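Bacteriorhodopsin (PDB 6EYU) probably pumps protons inward across the cell membrane, driven by light absorbed by its bound retinal. Local coordinates at residues A[1-14]-A[61-73]. Residues are numbered along the deposited sequence; the frame is centred on the assembly and turned at random.
Sequences MVYEAITAGGFGSQ and NFLNQSFLSDYAW. With MUN ([(2~{S})-2,3-bis(oxidanyl)propyl] (~{E})-undec-2-enoate), chain K; MUN ([(2~{S})-2,3-bis(oxidanyl)propyl] (~{E})-undec-2-enoate), chain B; MUN ([(2~{S})-2,3-bis(oxidanyl)propyl] (~{E})-undec-2-enoate), chain U; LFA (eicosane), chain F.
A short N-terminal helix, residues 2-7, lies across one end of the seven-helix rhodopsin bundle, and Tyr-3 and Asp-70 fasten it to the loop joining helices 42-63 and 72-93. The carboxylate of Asp-70 lies at the first turn of the small helix. Its OD1 accepts from Tyr-3 N at 2.8 Å, nearly straight at 167°, and lies 2.9 Å from Val-2 N. OD2 forms a long salt bridge of 3.6 Å with the terminal amine, Met-1 N; the positive chain end and the helix start would both be expected to stabilise the negative charge.

With CG trans to its backbone N (chi1 177°), Tyr-3 reaches out along the loop. Gln-65 CB sits over one face of the ring in a CH-pi contact, 3.6 Å from the centroid, while Thr-7 CG2 lies against the opposite face. Asn-61 O meets the ring at its edge, near CD2. At the far end a water bridges Tyr-3 OH, 2.6 Å away, and the carbonyl Phe-62 O, to which it donates. Replacing Tyr-3 by alanine removes the ring and hydroxyl, which is likely to leave this water without one of its partners and open a gap between Gln-65 and Thr-7.

Towards the bundle the contact turns apolar. Ile-6 CD1 approaches Trp-73 CH2 at 3.6 Å and also touches the Phe-62 ring, whose CZ rests over a face of the indole; Val-2 CG1 packs on the same indole. On its way to helix 14-38 the chain brings Phe-11 CZ within 3.4 Å of Phe-62 O. The side chain of Trp-73, whose ring also meets that of Trp-77, lies about 7 Å from the bound retinal. The small helix thus lies over one end of a retinal-binding seven-helix bundle, the fold of microbial rhodopsins.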
ATOM      1  N   MET A   1       1.531   1.321  25.438  1.00 80.65           N
ATOM      2  CA  MET A   1       0.569   1.696  26.513  1.00 86.08           C
ATOM      3  C   MET A   1      -0.130   3.012  26.183  1.00 80.68           C
ATOM      4  O   MET A   1      -0.743   3.632  27.051  1.00 77.07           O
ATOM      5  CB  MET A   1       1.294   1.818  27.855  1.00 97.55           C
ATOM      6  CG  MET A   1       2.635   2.532  27.775  1.00105.85           C
ATOM      7  SD  MET A   1       2.467   4.322  27.640  1.00111.14           S
ATOM      8  CE  MET A   1       1.892   4.736  29.285  1.00117.38           C
ATOM      9  N   VAL A   2      -0.085   3.402  24.913  1.00 74.09           N
ATOM     10  CA  VAL A   2      -0.557   4.720  24.504  1.00 71.74           C
ATOM     11  C   VAL A   2      -2.049   4.874  24.782  1.00 69.98           C
ATOM     12  O   VAL A   2      -2.475   5.849  25.401  1.00 70.00           O
ATOM     13  CB  VAL A   2      -0.301   4.972  23.006  1.00 75.08           C
ATOM     14  CG1 VAL A   2      -0.983   6.257  22.561  1.00 78.29           C
ATOM     15  CG2 VAL A   2       1.192   5.030  22.724  1.00 79.42           C
ATOM     16  N   TYR A   3      -2.840   3.908  24.325  1.00 72.89           N
ATOM     17  CA  TYR A   3      -4.279   3.923  24.567  1.00 71.01           C
ATOM     18  C   TYR A   3      -4.569   4.061  26.057  1.00 72.88           C
ATOM     19  O   TYR A   3      -5.371   4.898  26.468  1.00 77.01           O
ATOM     20  CB  TYR A   3      -4.928   2.646  24.027  1.00 70.88           C
ATOM     21  CG  TYR A   3      -6.412   2.553  24.308  1.00 68.34           C
ATOM     22  CD1 TYR A   3      -6.879   2.021  25.503  1.00 68.12           C
ATOM     23  CD2 TYR A   3      -7.336   3.132  23.446  1.00 69.23           C
ATOM     24  CE1 TYR A   3      -8.227   2.017  25.806  1.00 70.62           C
ATOM     25  CE2 TYR A   3      -8.686   3.128  23.739  1.00 68.76           C
ATOM     26  CZ  TYR A   3      -9.127   2.565  24.917  1.00 69.84           C
ATOM     27  OH  TYR A   3     -10.473   2.544  25.206  1.00 76.82           O
ATOM     28  N   GLU A   4      -3.904   3.238  26.862  1.00 75.39           N
ATOM     29  CA  GLU A   4      -4.204   3.153  28.287  1.00 79.84           C
ATOM     30  C   GLU A   4      -3.929   4.486  28.974  1.00 84.13           C
ATOM     31  O   GLU A   4      -4.668   4.897  29.868  1.00 89.51           O
ATOM     32  CB  GLU A   4      -3.367   2.050  28.939  1.00 80.31           C
ATOM     33  CG  GLU A   4      -4.062   0.700  28.998  1.00 84.73           C
ATOM     34  N   ALA A   5      -2.811   5.109  28.617  1.00 86.48           N
ATOM     35  CA  ALA A   5      -2.421   6.383  29.210  1.00 78.54           C
ATOM     36  C   ALA A   5      -3.426   7.469  28.843  1.00 76.19           C
ATOM     37  O   ALA A   5      -3.788   8.299  29.677  1.00 81.30           O
ATOM     38  CB  ALA A   5      -1.028   6.775  28.743  1.00 80.27           C
ATOM     39  N   ILE A   6      -3.819   7.497  27.575  1.00 74.85           N
ATOM     40  CA  ILE A   6      -4.693   8.548  27.068  1.00 74.40           C
ATOM     41  C   ILE A   6      -6.081   8.445  27.691  1.00 71.29           C
ATOM     42  O   ILE A   6      -6.687   9.454  28.048  1.00 67.24           O
ATOM     43  CB  ILE A   6      -4.832   8.466  25.536  1.00 73.68           C
ATOM     44  CG1 ILE A   6      -3.580   9.030  24.862  1.00 74.99           C
ATOM     45  CG2 ILE A   6      -6.068   9.222  25.076  1.00 72.48           C
ATOM     46  CD1 ILE A   6      -3.615   8.949  23.353  1.00 75.81           C
ATOM     47  N   THR A   7      -6.600   7.223  27.768  1.00 74.76           N
ATOM     48  CA  THR A   7      -7.988   7.006  28.152  1.00 79.71           C
ATOM     49  C   THR A   7      -8.103   6.795  29.657  1.00 86.62           C
ATOM     50  O   THR A   7      -9.206   6.710  30.199  1.00 87.01           O
ATOM     51  CB  THR A   7      -8.583   5.780  27.436  1.00 75.22           C
ATOM     52  OG1 THR A   7      -7.763   4.632  27.682  1.00 77.32           O
ATOM     53  CG2 THR A   7      -8.672   6.029  25.938  1.00 71.25           C
ATOM     54  N   ALA A   8      -6.960   6.641  30.317  1.00 95.59           N
ATOM     55  CA  ALA A   8      -6.936   6.383  31.751  1.00 97.88           C
ATOM     56  C   ALA A   8      -7.411   7.610  32.521  1.00 98.68           C
ATOM     57  O   ALA A   8      -7.220   8.745  32.082  1.00 86.53           O
ATOM     58  CB  ALA A   8      -5.535   5.990  32.193  1.00 95.67           C
ATOM     59  N   GLY A   9      -8.048   7.374  33.663  1.00102.57           N
ATOM     60  CA  GLY A   9      -8.702   8.440  34.412  1.00100.73           C
ATOM     61  C   GLY A   9      -9.834   9.079  33.630  1.00100.00           C
ATOM     62  O   GLY A   9     -10.738   8.392  33.154  1.00100.87           O
ATOM     63  N   GLY A  10      -9.799  10.403  33.527  1.00 97.88           N
ATOM     64  CA  GLY A  10     -10.941  11.165  33.034  1.00 90.31           C
ATOM     65  C   GLY A  10     -11.131  11.015  31.537  1.00 85.39           C
ATOM     66  O   GLY A  10     -12.200  11.316  31.005  1.00 96.50           O
ATOM     67  N   PHE A  11     -10.069  10.614  30.846  1.00 81.65           N
ATOM     68  CA  PHE A  11     -10.061  10.606  29.388  1.00 71.38           C
ATOM     69  C   PHE A  11     -10.474  11.969  28.843  1.00 71.75           C
ATOM     70  O   PHE A  11     -11.473  12.088  28.133  1.00 76.97           O
ATOM     71  CB  PHE A  11     -11.003   9.523  28.858  1.00 70.34           C
ATOM     72  CG  PHE A  11     -10.879   9.282  27.380  1.00 69.79           C
ATOM     73  CD1 PHE A  11      -9.968   9.999  26.622  1.00 68.41           C
ATOM     74  CD2 PHE A  11     -11.639   8.306  26.759  1.00 72.04           C
ATOM     75  CE1 PHE A  11      -9.842   9.770  25.265  1.00 67.60           C
ATOM     76  CE2 PHE A  11     -11.517   8.070  25.403  1.00 73.02           C
ATOM     77  CZ  PHE A  11     -10.615   8.801  24.654  1.00 71.13           C
ATOM     78  N   GLY A  12      -9.688  12.991  29.167  1.00 69.12           N
ATOM     79  CA  GLY A  12     -10.112  14.372  28.977  1.00 65.38           C
ATOM     80  C   GLY A  12     -10.112  14.791  27.519  1.00 64.99           C
ATOM     81  O   GLY A  12     -10.579  15.877  27.178  1.00 70.26           O
ATOM     82  N   SER A  13      -9.549  13.947  26.659  1.00 66.49           N
ATOM     83  CA  SER A  13      -9.404  14.286  25.248  1.00 66.76           C
ATOM     84  C   SER A  13     -10.579  13.761  24.430  1.00 64.68           C
ATOM     85  O   SER A  13     -10.725  14.094  23.254  1.00 60.87           O
ATOM     86  CB  SER A  13      -8.091  13.725  24.695  1.00 71.20           C
ATOM     87  OG  SER A  13      -7.984  12.335  24.949  1.00 66.32           O
ATOM     88  N   GLN A  14     -11.452  12.992  25.075  1.00 63.51           N
ATOM     89  CA  GLN A  14     -12.450  12.205  24.360  1.00 72.38           C
ATOM     90  C   GLN A  14     -13.405  13.108  23.584  1.00 75.43           C
ATOM     91  O   GLN A  14     -13.829  12.765  22.480  1.00 72.82           O
ATOM     92  CB  GLN A  14     -13.240  11.328  25.333  1.00 74.14           C
ATOM     93  CG  GLN A  14     -14.534  10.776  24.756  1.00 81.10           C
ATOM     94  CD  GLN A  14     -15.129   9.669  25.604  1.00 91.69           C
ATOM     95  OE1 GLN A  14     -14.921   8.487  25.335  1.00114.15           O
ATOM     96  NE2 GLN A  14     -15.951  10.048  26.576  1.00107.85           N
ATOM     97  N   ASN A  61     -10.171   4.431  17.260  1.00 63.35           N
ATOM     98  CA  ASN A  61      -9.401   3.466  18.034  1.00 61.75           C
ATOM     99  C   ASN A  61      -8.956   4.058  19.369  1.00 59.65           C
ATOM    100  O   ASN A  61      -8.439   3.345  20.229  1.00 62.99           O
ATOM    101  CB  ASN A  61      -8.178   3.000  17.241  1.00 63.88           C
ATOM    102  CG  ASN A  61      -8.537   2.021  16.140  1.00 62.35           C
ATOM    103  OD1 ASN A  61      -8.983   0.906  16.406  1.00 72.70           O
ATOM    104  ND2 ASN A  61      -8.298   2.419  14.895  1.00 59.26           N
ATOM    105  N   PHE A  62      -9.235   5.342  19.570  1.00 58.22           N
ATOM    106  CA  PHE A  62      -9.084   5.952  20.886  1.00 61.08           C
ATOM    107  C   PHE A  62     -10.391   5.893  21.674  1.00 62.09           C
ATOM    108  O   PHE A  62     -10.381   5.913  22.905  1.00 65.47           O
ATOM    109  CB  PHE A  62      -8.622   7.406  20.754  1.00 63.85           C
ATOM    110  CG  PHE A  62      -7.296   7.559  20.063  1.00 62.33           C
ATOM    111  CD1 PHE A  62      -6.164   6.935  20.560  1.00 68.07           C
ATOM    112  CD2 PHE A  62      -7.177   8.360  18.940  1.00 59.38           C
ATOM    113  CE1 PHE A  62      -4.944   7.071  19.922  1.00 68.92           C
ATOM    114  CE2 PHE A  62      -5.961   8.499  18.296  1.00 60.18           C
ATOM    115  CZ  PHE A  62      -4.843   7.853  18.788  1.00 65.42           C
ATOM    116  N   LEU A  63     -11.505   5.757  20.963  1.00 63.37           N
ATOM    117  CA  LEU A  63     -12.812   5.649  21.604  1.00 67.86           C
ATOM    118  C   LEU A  63     -13.104   4.207  22.003  1.00 72.34           C
ATOM    119  O   LEU A  63     -14.028   3.942  22.773  1.00 70.85           O
ATOM    120  CB  LEU A  63     -13.910   6.155  20.667  1.00 68.05           C
ATOM    121  CG  LEU A  63     -13.773   7.604  20.198  1.00 70.10           C
ATOM    122  CD1 LEU A  63     -15.048   8.062  19.508  1.00 76.56           C
ATOM    123  CD2 LEU A  63     -13.434   8.517  21.367  1.00 68.06           C
ATOM    124  N   ASN A  64     -12.410   3.273  21.360  1.00 74.56           N
ATOM    125  CA  ASN A  64     -12.635   1.851  21.596  1.00 74.08           C
ATOM    126  C   ASN A  64     -11.330   1.084  21.442  1.00 75.45           C
ATOM    127  O   ASN A  64     -10.813   0.940  20.333  1.00 76.02           O
ATOM    128  CB  ASN A  64     -13.667   1.305  20.608  1.00 71.80           C
ATOM    129  CG  ASN A  64     -15.068   1.805  20.892  1.00 73.99           C
ATOM    130  OD1 ASN A  64     -15.612   2.616  20.142  1.00 80.22           O
ATOM    131  ND2 ASN A  64     -15.697   1.250  21.920  1.00 71.61           N
ATOM    132  N   GLN A  65     -10.798   0.589  22.555  1.00 78.93           N
ATOM    133  CA  GLN A  65      -9.501  -0.070  22.536  1.00 78.07           C
ATOM    134  C   GLN A  65      -9.475  -1.168  21.481  1.00 71.16           C
ATOM    135  O   GLN A  65     -10.370  -2.011  21.425  1.00 62.48           O
ATOM    136  CB  GLN A  65      -9.172  -0.664  23.905  1.00 84.09           C
ATOM    137  CG  GLN A  65      -8.254  -1.874  23.832  1.00 95.41           C
ATOM    138  CD  GLN A  65      -7.143  -1.824  24.861  1.00 97.78           C
ATOM    139  OE1 GLN A  65      -5.961  -1.805  24.515  1.00103.53           O
ATOM    140  NE2 GLN A  65      -7.516  -1.770  26.134  1.00100.75           N
ATOM    141  N   SER A  66      -8.363  -1.242  20.760  1.00 69.08           N
ATOM    142  CA  SER A  66      -8.122  -2.328  19.823  1.00 67.78           C
ATOM    143  C   SER A  66      -6.621  -2.573  19.732  1.00 69.58           C
ATOM    144  O   SER A  66      -5.835  -1.889  20.388  1.00 74.45           O
ATOM    145  CB  SER A  66      -8.681  -1.969  18.445  1.00 64.36           C
ATOM    146  OG  SER A  66      -7.709  -1.301  17.659  1.00 59.64           O
ATOM    147  N   PHE A  67      -6.226  -3.576  18.955  1.00 68.84           N
ATOM    148  CA  PHE A  67      -4.813  -3.886  18.788  1.00 69.88           C
ATOM    149  C   PHE A  67      -4.111  -2.771  18.017  1.00 69.10           C
ATOM    150  O   PHE A  67      -2.929  -2.504  18.240  1.00 69.04           O
ATOM    151  CB  PHE A  67      -4.641  -5.223  18.064  1.00 70.21           C
ATOM    152  CG  PHE A  67      -4.904  -5.155  16.587  1.00 70.01           C
ATOM    153  CD1 PHE A  67      -6.173  -5.406  16.090  1.00 71.12           C
ATOM    154  CD2 PHE A  67      -3.853  -5.048  15.693  1.00 68.59           C
ATOM    155  CE1 PHE A  67      -6.405  -5.435  14.728  1.00 71.35           C
ATOM    156  CE2 PHE A  67      -4.077  -5.075  14.330  1.00 68.32           C
ATOM    157  CZ  PHE A  67      -5.356  -5.267  13.847  1.00 71.03           C
ATOM    158  N   LEU A  68      -4.902  -1.987  17.293  1.00 66.73           N
ATOM    159  CA  LEU A  68      -4.373  -0.881  16.499  1.00 66.44           C
ATOM    160  C   LEU A  68      -4.179   0.376  17.344  1.00 69.29           C
ATOM    161  O   LEU A  68      -3.559   1.342  16.895  1.00 72.52           O
ATOM    162  CB  LEU A  68      -5.316  -0.575  15.334  1.00 66.19           C
ATOM    163  CG  LEU A  68      -4.768  -0.884  13.941  1.00 69.98           C
ATOM    164  CD1 LEU A  68      -3.526  -1.757  14.036  1.00 77.69           C
ATOM    165  CD2 LEU A  68      -5.837  -1.553  13.092  1.00 75.12           C
ATOM    166  N   SER A  69      -4.838   0.417  18.497  1.00 66.09           N
ATOM    167  CA  SER A  69      -5.049   1.670  19.216  1.00 63.94           C
ATOM    168  C   SER A  69      -3.720   2.353  19.529  1.00 66.73           C
ATOM    169  O   SER A  69      -3.605   3.575  19.429  1.00 64.35           O
ATOM    170  CB  SER A  69      -5.816   1.414  20.514  1.00 65.24           C
ATOM    171  OG  SER A  69      -7.096   0.864  20.250  1.00 67.65           O
ATOM    172  N   ASP A  70      -2.769   1.578  20.038  1.00 65.46           N
ATOM    173  CA  ASP A  70      -1.506   2.129  20.513  1.00 63.83           C
ATOM    174  C   ASP A  70      -0.760   2.820  19.376  1.00 62.73           C
ATOM    175  O   ASP A  70       0.137   3.629  19.612  1.00 60.56           O
ATOM    176  CB  ASP A  70      -0.634   1.021  21.110  1.00 67.56           C
ATOM    177  CG  ASP A  70      -0.958   0.745  22.565  1.00 67.73           C
ATOM    178  OD1 ASP A  70      -1.589   1.609  23.210  1.00 64.09           O
ATOM    179  OD2 ASP A  70      -0.568  -0.329  23.069  1.00 68.97           O
ATOM    180  N   TYR A  71      -1.175   2.538  18.145  1.00 59.32           N
ATOM    181  CA  TYR A  71      -0.422   2.964  16.970  1.00 58.10           C
ATOM    182  C   TYR A  71      -1.319   3.698  15.978  1.00 56.58           C
ATOM    183  O   TYR A  71      -1.035   3.734  14.781  1.00 54.53           O
ATOM    184  CB  TYR A  71       0.220   1.756  16.286  1.00 60.71           C
ATOM    185  CG  TYR A  71       1.352   1.139  17.074  1.00 64.55           C
ATOM    186  CD1 TYR A  71       2.653   1.607  16.938  1.00 66.85           C
ATOM    187  CD2 TYR A  71       1.104   0.173  18.040  1.00 67.24           C
ATOM    188  CE1 TYR A  71       3.685   1.079  17.690  1.00 67.26           C
ATOM    189  CE2 TYR A  71       2.129  -0.365  18.793  1.00 68.72           C
ATOM    190  CZ  TYR A  71       3.418   0.091  18.614  1.00 69.21           C
ATOM    191  OH  TYR A  71       4.442  -0.439  19.365  1.00 72.40           O
ATOM    192  N   ALA A  72      -2.396   4.291  16.483  1.00 56.34           N
ATOM    193  CA  ALA A  72      -3.463   4.790  15.623  1.00 56.45           C
ATOM    194  C   ALA A  72      -3.003   6.018  14.843  1.00 57.11           C
ATOM    195  O   ALA A  72      -3.322   6.168  13.663  1.00 57.95           O
ATOM    196  CB  ALA A  72      -4.698   5.119  16.449  1.00 60.80           C
ATOM    197  N   TRP A  73      -2.259   6.897  15.507  1.00 59.36           N
ATOM    198  CA  TRP A  73      -1.724   8.087  14.854  1.00 57.88           C
ATOM    199  C   TRP A  73      -0.918   7.703  13.618  1.00 59.60           C
ATOM    200  O   TRP A  73      -1.012   8.353  12.577  1.00 58.47           O
ATOM    201  CB  TRP A  73      -0.842   8.880  15.821  1.00 60.48           C
ATOM    202  CG  TRP A  73      -1.604   9.534  16.931  1.00 61.28           C
ATOM    203  CD1 TRP A  73      -2.766  10.243  16.823  1.00 60.44           C
ATOM    204  CD2 TRP A  73      -1.201   9.637  18.301  1.00 63.98           C
ATOM    205  NE1 TRP A  73      -3.148  10.715  18.054  1.00 58.80           N
ATOM    206  CE2 TRP A  73      -2.213  10.340  18.983  1.00 61.27           C
ATOM    207  CE3 TRP A  73      -0.097   9.174  19.024  1.00 65.22           C
ATOM    208  CZ2 TRP A  73      -2.151  10.598  20.351  1.00 66.83           C
ATOM    209  CZ3 TRP A  73      -0.043   9.419  20.384  1.00 64.93           C
ATOM    210  CH2 TRP A  73      -1.065  10.124  21.033  1.00 66.05           C
TER
HETATM  211  CAR MUN K 308       2.860  -1.515   6.770  1.00106.14           C
HETATM  212  CAQ MUN K 308       4.345  -1.280   7.047  1.00 98.30           C
HETATM  213  CAP MUN K 308       4.630  -1.522   8.529  1.00 91.05           C
HETATM  214  CAO MUN K 308       3.466  -0.985   9.361  1.00 81.59           C
HETATM  215  CAN MUN K 308       3.016  -2.053  10.360  1.00 84.32           C
HETATM  216  CAM MUN K 308       1.524  -1.878  10.650  1.00 84.90           C
HETATM  217  CAK MUN K 308       1.175  -2.576  11.967  1.00 85.16           C
HETATM  218  CAH MUN K 308       0.449  -1.591  12.886  1.00 72.98           C
HETATM  219  CAF MUN K 308      -0.198  -2.351  14.046  1.00 67.80           C
HETATM  220  CAC MUN K 308       0.762  -3.176  14.908  1.00 73.18           C
HETATM  221  CAA MUN K 308       0.111  -3.962  16.049  1.00 80.52           C
HETATM  222  OAD MUN K 308      -1.090  -4.229  16.030  1.00118.51           O
HETATM  223  OAB MUN K 308       0.962  -4.361  17.034  1.00 87.41           O
HETATM  224  CAE MUN K 308       0.778  -3.531  18.183  1.00 89.15           C
HETATM  225  CAG MUN K 308       0.381  -4.396  19.381  1.00 91.85           C
HETATM  226  OAJ MUN K 308      -0.473  -5.456  18.942  1.00 95.30           O
HETATM  227  CAI MUN K 308       1.638  -4.986  20.023  1.00 96.65           C
HETATM  228  OAL MUN K 308       1.925  -4.288  21.237  1.00109.55           O
HETATM  229  CAR MUN B 310      -5.094  -0.091   9.328  1.00 97.37           C
HETATM  230  CAQ MUN B 310      -4.443  -1.438   9.007  1.00 91.89           C
HETATM  231  CAP MUN B 310      -3.720  -1.347   7.662  1.00 94.58           C
HETATM  232  CAO MUN B 310      -2.992  -2.665   7.389  1.00104.87           C
HETATM  233  CAN MUN B 310      -2.548  -3.285   8.716  1.00108.19           C
HETATM  234  CAM MUN B 310      -3.079  -4.717   8.813  1.00 89.37           C
HETATM  235  CAK MUN B 310      -2.918  -5.226  10.249  1.00 87.95           C
HETATM  236  CAH MUN B 310      -2.326  -6.638  10.231  1.00 82.74           C
HETATM  237  CAF MUN B 310      -3.451  -7.671  10.335  1.00 82.77           C
HETATM  238  CAC MUN B 310      -3.802  -8.136  11.752  1.00 78.10           C
HETATM  239  CAA MUN B 310      -2.634  -8.191  12.742  1.00 81.64           C
HETATM  240  OAD MUN B 310      -1.646  -7.474  12.594  1.00118.04           O
HETATM  241  OAB MUN B 310      -2.847  -8.974  13.835  1.00 79.50           O
HETATM  242  CAE MUN B 310      -2.241  -8.385  14.990  1.00 78.49           C
HETATM  243  CAG MUN B 310      -2.883  -8.961  16.254  1.00 84.82           C
HETATM  244  OAJ MUN B 310      -4.294  -8.728  16.221  1.00 86.53           O
HETATM  245  CAI MUN B 310      -2.618 -10.468  16.323  1.00 90.75           C
HETATM  246  OAL MUN B 310      -3.450 -11.053  17.328  1.00 97.96           O
HETATM  247  CAN MUN U 318     -20.630  10.780  12.140  1.00 86.70           C
HETATM  248  CAM MUN U 318     -19.800   9.596  12.640  1.00 88.03           C
HETATM  249  CAK MUN U 318     -20.193   9.271  14.082  1.00 85.32           C
HETATM  250  CAH MUN U 318     -19.333  10.096  15.043  1.00 88.71           C
HETATM  251  CAF MUN U 318     -18.441   9.163  15.868  1.00 79.43           C
HETATM  252  CAC MUN U 318     -19.189   8.212  16.826  1.00 82.71           C
HETATM  253  CAA MUN U 318     -18.298   7.322  17.723  1.00 95.79           C
HETATM  254  OAD MUN U 318     -17.179   6.989  17.338  1.00115.57           O
HETATM  255  OAB MUN U 318     -18.967   6.674  18.715  1.00110.79           O
HETATM  256  CAE MUN U 318     -18.496   5.324  18.782  1.00103.97           C
HETATM  257  CAG MUN U 318     -18.037   5.006  20.207  1.00103.27           C
HETATM  258  OAJ MUN U 318     -18.298   6.128  21.054  1.00127.37           O
HETATM  259  CAI MUN U 318     -18.799   3.785  20.725  1.00 96.48           C
HETATM  260  OAL MUN U 318     -18.623   3.677  22.139  1.00 97.18           O
HETATM  261  C7  LFA F 303     -19.243  21.098  13.440  1.00121.91           C
HETATM  262  C8  LFA F 303     -20.236  20.572  14.474  1.00129.00           C
HETATM  263  C9  LFA F 303     -19.652  19.339  15.161  1.00109.74           C
HETATM  264  C10 LFA F 303     -19.576  19.577  16.668  1.00104.73           C
HETATM  265  C11 LFA F 303     -19.529  18.233  17.393  1.00103.32           C
HETATM  266  C12 LFA F 303     -19.274  18.455  18.883  1.00105.15           C
HETATM  267  C13 LFA F 303     -19.171  17.101  19.583  1.00104.05           C
HETATM  268  C14 LFA F 303     -18.919  17.296  21.077  1.00104.97           C
HETATM  269  C15 LFA F 303     -18.891  15.929  21.759  1.00121.18           C
HETATM  270  C16 LFA F 303     -19.099  16.084  23.264  1.00122.53           C
HETATM  271  C17 LFA F 303     -18.340  14.975  23.991  1.00127.16           C
HETATM  272  C18 LFA F 303     -19.304  14.156  24.847  1.00120.37           C
HETATM  273  C19 LFA F 303     -18.503  13.254  25.784  1.00109.16           C
HETATM  274  C20 LFA F 303     -17.545  12.394  24.965  1.00106.48           C
HETATM  275  O   HOH W   1     -11.768   4.807  25.055  1.00 88.38           O